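Local structure of conjugal transfer protein TRWB (Escherichia coli, 1E9R) at residues B[230-235]-B[267-272]; B[277-282]-B[305-310]. The protein probably acts in bacterial conjugation as a hexameric, DNA-binding P-loop NTPase that couples the DNA to be transferred to the secretion channel. One frame throughout, in Å; residues are numbered along the deposited sequence.

Overall arrangement
Both contacts belong to the P-loop NTPase core of a hexameric coupling protein that resembles ring helicases and F1-ATPase. Contact 1 comes first along the chain and closes before contact 2 opens. It packs the short helix 231-236 against the end of helix 252-269. Contact 2 pairs the starts of strands 281-285 and 309-315 in the central mixed sheet. Their centres lie about 12 Å apart. Leucines and an isoleucine join them: Leu235 CD2 is 3.6 Å from Leu281 CD1, and Ile270 CD1 is 3.4 Å from Leu309 CG. Contact 1 thus lies against the sheet face that carries Leu281 and Leu309.

Contact 1 (B[230-235]-B[267-272]); sequences SIRSWL and CTSILS
In the P-loop NTPase core, short helix 231-236 meets segment 267-272, which lies at the end of helix 252-269. Ser230 is the N-cap of the first helix. Its OG accepts from Ser233 N in a nearly straight bond and is hydrogen-bonded to Glu120. One turn apart on that helix, Arg232 and Leu235 reach across to Ser269, Ile270 and Ser272. Arg232 has CG anti to its carbonyl carbon (chi1 -64°). Its chain bends at chi3, so the methylene part passes Ser269 and the guanidinium goes on toward Ser272. The touch on Ser269 is made by Arg232 CG, 3.3 Å from Ser269 OG. Ser269 OG is itself hydrogen-bonded to Val265 O and to Tyr130 OH. Arg232 NH2 lies 3.8 Å from Ser272 CB, oblique to the guanidinium plane. The charge is held by Asp126, in a salt bridge at NH1, and by the carbonyl of Glu120. An alanine in place of Arg232 would probably loosen the packing on Ser269 and leave Asp126 without this salt bridge. Ser272 OG bonds to Asp250 of a neighbouring subunit, so the contact borders a subunit interface. Leu235 points toward segment 267-272 and crosses Ile270 obliquely. Its CD1 methyl sits 3.8 Å from Ser269 CB and 4.0 Å from Ile270 CG2.

Contact 2 (B[277-282]-B[305-310]); sequences PKRRLW and RKAGLR
Arg310 has CG anti to its carbonyl carbon (chi1 -61°), and its chain stays extended from CG to NE. Trp282 takes a similar first torsion (chi1 -65°), which turns one face of its indole to that chain. Arg310 CB stands over the six-membered ring of Trp282 in a CH-pi contact, 3.7 Å from its centroid. Arg310 CD lies over the same face of the indole, offset toward its rim, 3.5 Å from Trp282 CE2. Arg280 CD lies over one face of the Arg310 guanidinium, 3.3 Å from Arg310 NH2. The two guanidinium planes are 86° apart. Glu52 bridges to Arg310 NE and probably eases the crowding of positive charge. The backbones pair as parallel strands. Leu281 N gives a straight bond to Gly308 O (2.8 Å), and Arg310 N donates to Leu281 O (2.9 Å). Gly308 O also accepts from Arg310 NH1, from above the carbonyl plane. A side chain at Gly308 would clash with Arg279 O. Leu281 and Leu309 lie on the other sheet face, where they pack against Leu235 and Ile270. The pair joins both strands of the beta-alpha-beta unit 281-285, 297-303, 309-315; strand 83-89 flanks strand 281-285 on its other side, hydrogen-bonded to Trp282's backbone.

Contact 1 (B[230-235]-B[267-272])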
loop_
_atom_site.group_PDB
_atom_site.type_symbol
_atom_site.label_atom_id
_atom_site.label_comp_id
_atom_site.label_asym_id
_atom_site.label_seq_id
_atom_site.Cartn_x
_atom_site.Cartn_y
_atom_site.Cartn_z
ATOM N N SER B 230 -42.017 -15.580 9.900
ATOM C CA SER B 230 -40.658 -15.946 10.303
ATOM C C SER B 230 -39.966 -16.704 9.185
ATOM O O SER B 230 -40.437 -17.759 8.761
ATOM C CB SER B 230 -40.676 -16.824 11.554
ATOM O OG SER B 230 -39.387 -17.358 11.813
ATOM N N ILE B 231 -38.848 -16.164 8.702
ATOM C CA ILE B 231 -38.101 -16.813 7.639
ATOM C C ILE B 231 -37.627 -18.191 8.111
ATOM O O ILE B 231 -37.597 -19.135 7.327
ATOM C CB ILE B 231 -36.889 -15.960 7.215
ATOM C CG1 ILE B 231 -37.374 -14.655 6.575
ATOM C CG2 ILE B 231 -36.017 -16.736 6.238
ATOM C CD1 ILE B 231 -36.269 -13.667 6.278
ATOM N N ARG B 232 -37.279 -18.303 9.393
ATOM C CA ARG B 232 -36.820 -19.572 9.956
ATOM C C ARG B 232 -37.920 -20.619 9.880
ATOM O O ARG B 232 -37.695 -21.753 9.446
ATOM C CB ARG B 232 -36.413 -19.399 11.418
ATOM C CG ARG B 232 -35.242 -18.489 11.615
ATOM C CD ARG B 232 -34.799 -18.466 13.058
ATOM N NE ARG B 232 -34.172 -19.710 13.474
ATOM C CZ ARG B 232 -33.587 -19.875 14.653
ATOM N NH1 ARG B 232 -33.557 -18.874 15.521
ATOM N NH2 ARG B 232 -33.022 -21.034 14.965
ATOM N N SER B 233 -39.112 -20.231 10.324
ATOM C CA SER B 233 -40.267 -21.120 10.310
ATOM C C SER B 233 -40.630 -21.466 8.870
ATOM O O SER B 233 -40.992 -22.602 8.572
ATOM C CB SER B 233 -41.453 -20.450 11.003
ATOM O OG SER B 233 -41.157 -20.179 12.362
ATOM N N TRP B 234 -40.533 -20.486 7.980
ATOM C CA TRP B 234 -40.832 -20.708 6.580
ATOM C C TRP B 234 -39.895 -21.777 5.994
ATOM O O TRP B 234 -40.325 -22.672 5.263
ATOM C CB TRP B 234 -40.667 -19.406 5.803
ATOM C CG TRP B 234 -40.851 -19.570 4.332
ATOM C CD1 TRP B 234 -42.033 -19.718 3.666
ATOM C CD2 TRP B 234 -39.818 -19.643 3.339
ATOM N NE1 TRP B 234 -41.803 -19.879 2.320
ATOM C CE2 TRP B 234 -40.453 -19.836 2.090
ATOM C CE3 TRP B 234 -38.418 -19.565 3.381
ATOM C CZ2 TRP B 234 -39.734 -19.953 0.890
ATOM C CZ3 TRP B 234 -37.700 -19.682 2.186
ATOM C CH2 TRP B 234 -38.363 -19.874 0.958
ATOM N N LEU B 235 -38.609 -21.681 6.309
ATOM C CA LEU B 235 -37.645 -22.645 5.793
ATOM C C LEU B 235 -37.986 -24.052 6.236
ATOM O O LEU B 235 -37.844 -25.008 5.476
ATOM C CB LEU B 235 -36.232 -22.293 6.259
ATOM C CG LEU B 235 -35.592 -21.080 5.581
ATOM C CD1 LEU B 235 -34.270 -20.749 6.250
ATOM C CD2 LEU B 235 -35.390 -21.372 4.111
ATOM N N CYS B 267 -29.135 -17.181 5.078
ATOM C CA CYS B 267 -27.854 -17.848 5.203
ATOM C C CYS B 267 -27.537 -18.408 6.591
ATOM O O CYS B 267 -26.966 -19.488 6.697
ATOM C CB CYS B 267 -26.747 -16.906 4.756
ATOM S SG CYS B 267 -26.832 -16.474 2.987
ATOM N N THR B 268 -27.904 -17.698 7.656
ATOM C CA THR B 268 -27.616 -18.186 9.009
ATOM C C THR B 268 -28.599 -19.244 9.436
ATOM O O THR B 268 -28.242 -20.219 10.094
ATOM C CB THR B 268 -27.738 -17.111 10.095
ATOM O OG1 THR B 268 -27.394 -15.838 9.562
ATOM C CG2 THR B 268 -26.810 -17.435 11.244
ATOM N N SER B 269 -29.855 -19.019 9.080
ATOM C CA SER B 269 -30.932 -19.912 9.467
ATOM C C SER B 269 -30.855 -21.341 8.949
ATOM O O SER B 269 -31.176 -22.269 9.688
ATOM C CB SER B 269 -32.274 -19.280 9.095
ATOM O OG SER B 269 -32.490 -18.115 9.874
ATOM N N ILE B 270 -30.431 -21.535 7.700
ATOM C CA ILE B 270 -30.348 -22.890 7.163
ATOM C C ILE B 270 -29.395 -23.762 7.977
ATOM O O ILE B 270 -29.539 -24.979 8.013
ATOM C CB ILE B 270 -29.866 -22.905 5.719
ATOM C CG1 ILE B 270 -28.444 -22.363 5.666
ATOM C CG2 ILE B 270 -30.814 -22.099 4.834
ATOM C CD1 ILE B 270 -27.719 -22.718 4.408
ATOM N N LEU B 271 -28.424 -23.132 8.628
ATOM C CA LEU B 271 -27.448 -23.844 9.441
ATOM C C LEU B 271 -28.093 -24.401 10.693
ATOM O O LEU B 271 -27.489 -25.198 11.416
ATOM C CB LEU B 271 -26.317 -22.899 9.837
ATOM C CG LEU B 271 -25.050 -22.858 8.991
ATOM C CD1 LEU B 271 -25.382 -22.895 7.527
ATOM C CD2 LEU B 271 -24.273 -21.608 9.355
ATOM N N SER B 272 -29.321 -23.965 10.950
ATOM C CA SER B 272 -30.060 -24.407 12.126
ATOM C C SER B 272 -31.154 -25.401 11.766
ATOM O O SER B 272 -31.784 -25.977 12.652
ATOM C CB SER B 272 -30.685 -23.207 12.850
ATOM O OG SER B 272 -29.730 -22.495 13.610
#

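Contact 2 (B[277-282]-B[305-310])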
loop_
_atom_site.group_PDB
_atom_site.type_symbol
_atom_site.label_atom_id
_atom_site.label_comp_id
_atom_site.label_asym_id
_atom_site.label_seq_id
_atom_site.Cartn_x
_atom_site.Cartn_y
_atom_site.Cartn_z
ATOM N N PRO B 277 -31.889 -35.094 4.605
ATOM C CA PRO B 277 -31.128 -35.520 3.428
ATOM C C PRO B 277 -31.761 -35.200 2.060
ATOM O O PRO B 277 -31.042 -35.031 1.069
ATOM C CB PRO B 277 -30.963 -37.026 3.659
ATOM C CG PRO B 277 -30.880 -37.128 5.149
ATOM C CD PRO B 277 -32.000 -36.200 5.578
ATOM N N LYS B 278 -33.089 -35.097 2.003
ATOM C CA LYS B 278 -33.765 -34.835 0.730
ATOM C C LYS B 278 -34.067 -33.364 0.435
ATOM O O LYS B 278 -34.551 -33.034 -0.652
ATOM C CB LYS B 278 -35.075 -35.631 0.654
ATOM C CG LYS B 278 -34.973 -37.109 1.034
ATOM C CD LYS B 278 -36.002 -37.951 0.278
ATOM C CE LYS B 278 -37.372 -37.280 0.215
ATOM N NZ LYS B 278 -38.320 -38.011 -0.676
ATOM N N ARG B 279 -33.781 -32.484 1.391
ATOM C CA ARG B 279 -34.047 -31.057 1.219
ATOM C C ARG B 279 -33.164 -30.379 0.170
ATOM O O ARG B 279 -31.944 -30.546 0.165
ATOM C CB ARG B 279 -33.878 -30.335 2.552
ATOM C CG ARG B 279 -34.297 -28.882 2.512
ATOM C CD ARG B 279 -33.792 -28.099 3.724
ATOM N NE ARG B 279 -34.413 -28.482 4.991
ATOM C CZ ARG B 279 -33.788 -29.129 5.975
ATOM N NH1 ARG B 279 -32.513 -29.477 5.852
ATOM N NH2 ARG B 279 -34.438 -29.420 7.092
ATOM N N ARG B 280 -33.798 -29.617 -0.719
ATOM C CA ARG B 280 -33.092 -28.870 -1.762
ATOM C C ARG B 280 -33.618 -27.434 -1.754
ATOM O O ARG B 280 -34.787 -27.195 -2.086
ATOM C CB ARG B 280 -33.333 -29.467 -3.151
ATOM C CG ARG B 280 -32.683 -30.805 -3.426
ATOM C CD ARG B 280 -32.437 -30.926 -4.922
ATOM N NE ARG B 280 -33.311 -31.853 -5.646
ATOM C CZ ARG B 280 -34.637 -31.929 -5.534
ATOM N NH1 ARG B 280 -35.299 -31.156 -4.688
ATOM N NH2 ARG B 280 -35.309 -32.809 -6.261
ATOM N N LEU B 281 -32.759 -26.487 -1.376
ATOM C CA LEU B 281 -33.149 -25.082 -1.320
ATOM C C LEU B 281 -32.193 -24.182 -2.103
ATOM O O LEU B 281 -30.992 -24.147 -1.834
ATOM C CB LEU B 281 -33.198 -24.615 0.137
ATOM C CG LEU B 281 -34.062 -23.404 0.547
ATOM C CD1 LEU B 281 -33.236 -22.492 1.440
ATOM C CD2 LEU B 281 -34.554 -22.629 -0.659
ATOM N N TRP B 282 -32.734 -23.447 -3.069
ATOM C CA TRP B 282 -31.920 -22.549 -3.880
ATOM C C TRP B 282 -31.939 -21.122 -3.350
ATOM O O TRP B 282 -32.921 -20.679 -2.758
ATOM C CB TRP B 282 -32.405 -22.526 -5.340
ATOM C CG TRP B 282 -32.244 -23.822 -6.058
ATOM C CD1 TRP B 282 -33.054 -24.915 -5.968
ATOM C CD2 TRP B 282 -31.178 -24.185 -6.952
ATOM N NE1 TRP B 282 -32.561 -25.935 -6.747
ATOM C CE2 TRP B 282 -31.411 -25.515 -7.361
ATOM C CE3 TRP B 282 -30.047 -23.512 -7.442
ATOM C CZ2 TRP B 282 -30.557 -26.191 -8.238
ATOM C CZ3 TRP B 282 -29.197 -24.186 -8.316
ATOM C CH2 TRP B 282 -29.459 -25.512 -8.704
ATOM N N ARG B 305 -24.186 -27.696 2.743
ATOM C CA ARG B 305 -24.502 -28.869 1.918
ATOM C C ARG B 305 -25.463 -29.829 2.618
ATOM O O ARG B 305 -26.313 -30.448 1.970
ATOM C CB ARG B 305 -23.224 -29.622 1.530
ATOM C CG ARG B 305 -23.477 -31.058 1.077
ATOM C CD ARG B 305 -22.183 -31.815 0.852
ATOM N NE ARG B 305 -21.679 -31.602 -0.500
ATOM C CZ ARG B 305 -22.294 -32.035 -1.601
ATOM N NH1 ARG B 305 -23.433 -32.716 -1.495
ATOM N NH2 ARG B 305 -21.770 -31.797 -2.804
ATOM N N LYS B 306 -25.318 -29.955 3.935
ATOM C CA LYS B 306 -26.180 -30.835 4.709
ATOM C C LYS B 306 -27.609 -30.304 4.691
ATOM O O LYS B 306 -28.570 -31.063 4.810
ATOM C CB LYS B 306 -25.676 -30.928 6.149
ATOM C CG LYS B 306 -25.185 -32.315 6.572
ATOM C CD LYS B 306 -24.097 -32.866 5.645
ATOM C CE LYS B 306 -23.373 -34.053 6.280
ATOM N NZ LYS B 306 -24.298 -35.130 6.744
ATOM N N ALA B 307 -27.750 -28.991 4.541
ATOM C CA ALA B 307 -29.071 -28.378 4.502
ATOM C C ALA B 307 -29.614 -28.389 3.084
ATOM O O ALA B 307 -30.791 -28.127 2.875
ATOM C CB ALA B 307 -29.013 -26.953 5.020
ATOM N N GLY B 308 -28.758 -28.690 2.111
ATOM C CA GLY B 308 -29.198 -28.742 0.728
ATOM C C GLY B 308 -29.250 -27.376 0.087
ATOM O O GLY B 308 -30.060 -27.134 -0.804
ATOM N N LEU B 309 -28.372 -26.488 0.542
ATOM C CA LEU B 309 -28.303 -25.122 0.029
ATOM C C LEU B 309 -27.540 -25.080 -1.281
ATOM O O LEU B 309 -26.422 -25.604 -1.385
ATOM C CB LEU B 309 -27.609 -24.212 1.045
ATOM C CG LEU B 309 -27.831 -22.691 1.035
ATOM C CD1 LEU B 309 -26.486 -21.998 0.868
ATOM C CD2 LEU B 309 -28.815 -22.285 -0.053
ATOM N N ARG B 310 -28.166 -24.452 -2.272
ATOM C CA ARG B 310 -27.604 -24.304 -3.604
ATOM C C ARG B 310 -27.689 -22.830 -3.936
ATOM O O ARG B 310 -28.786 -22.295 -4.108
ATOM C CB ARG B 310 -28.422 -25.104 -4.615
ATOM C CG ARG B 310 -28.441 -26.592 -4.333
ATOM C CD ARG B 310 -29.714 -27.228 -4.862
ATOM N NE ARG B 310 -29.549 -28.655 -5.129
ATOM C CZ ARG B 310 -29.312 -29.580 -4.205
ATOM N NH1 ARG B 310 -29.215 -29.243 -2.922
ATOM N NH2 ARG B 310 -29.179 -30.851 -4.574
#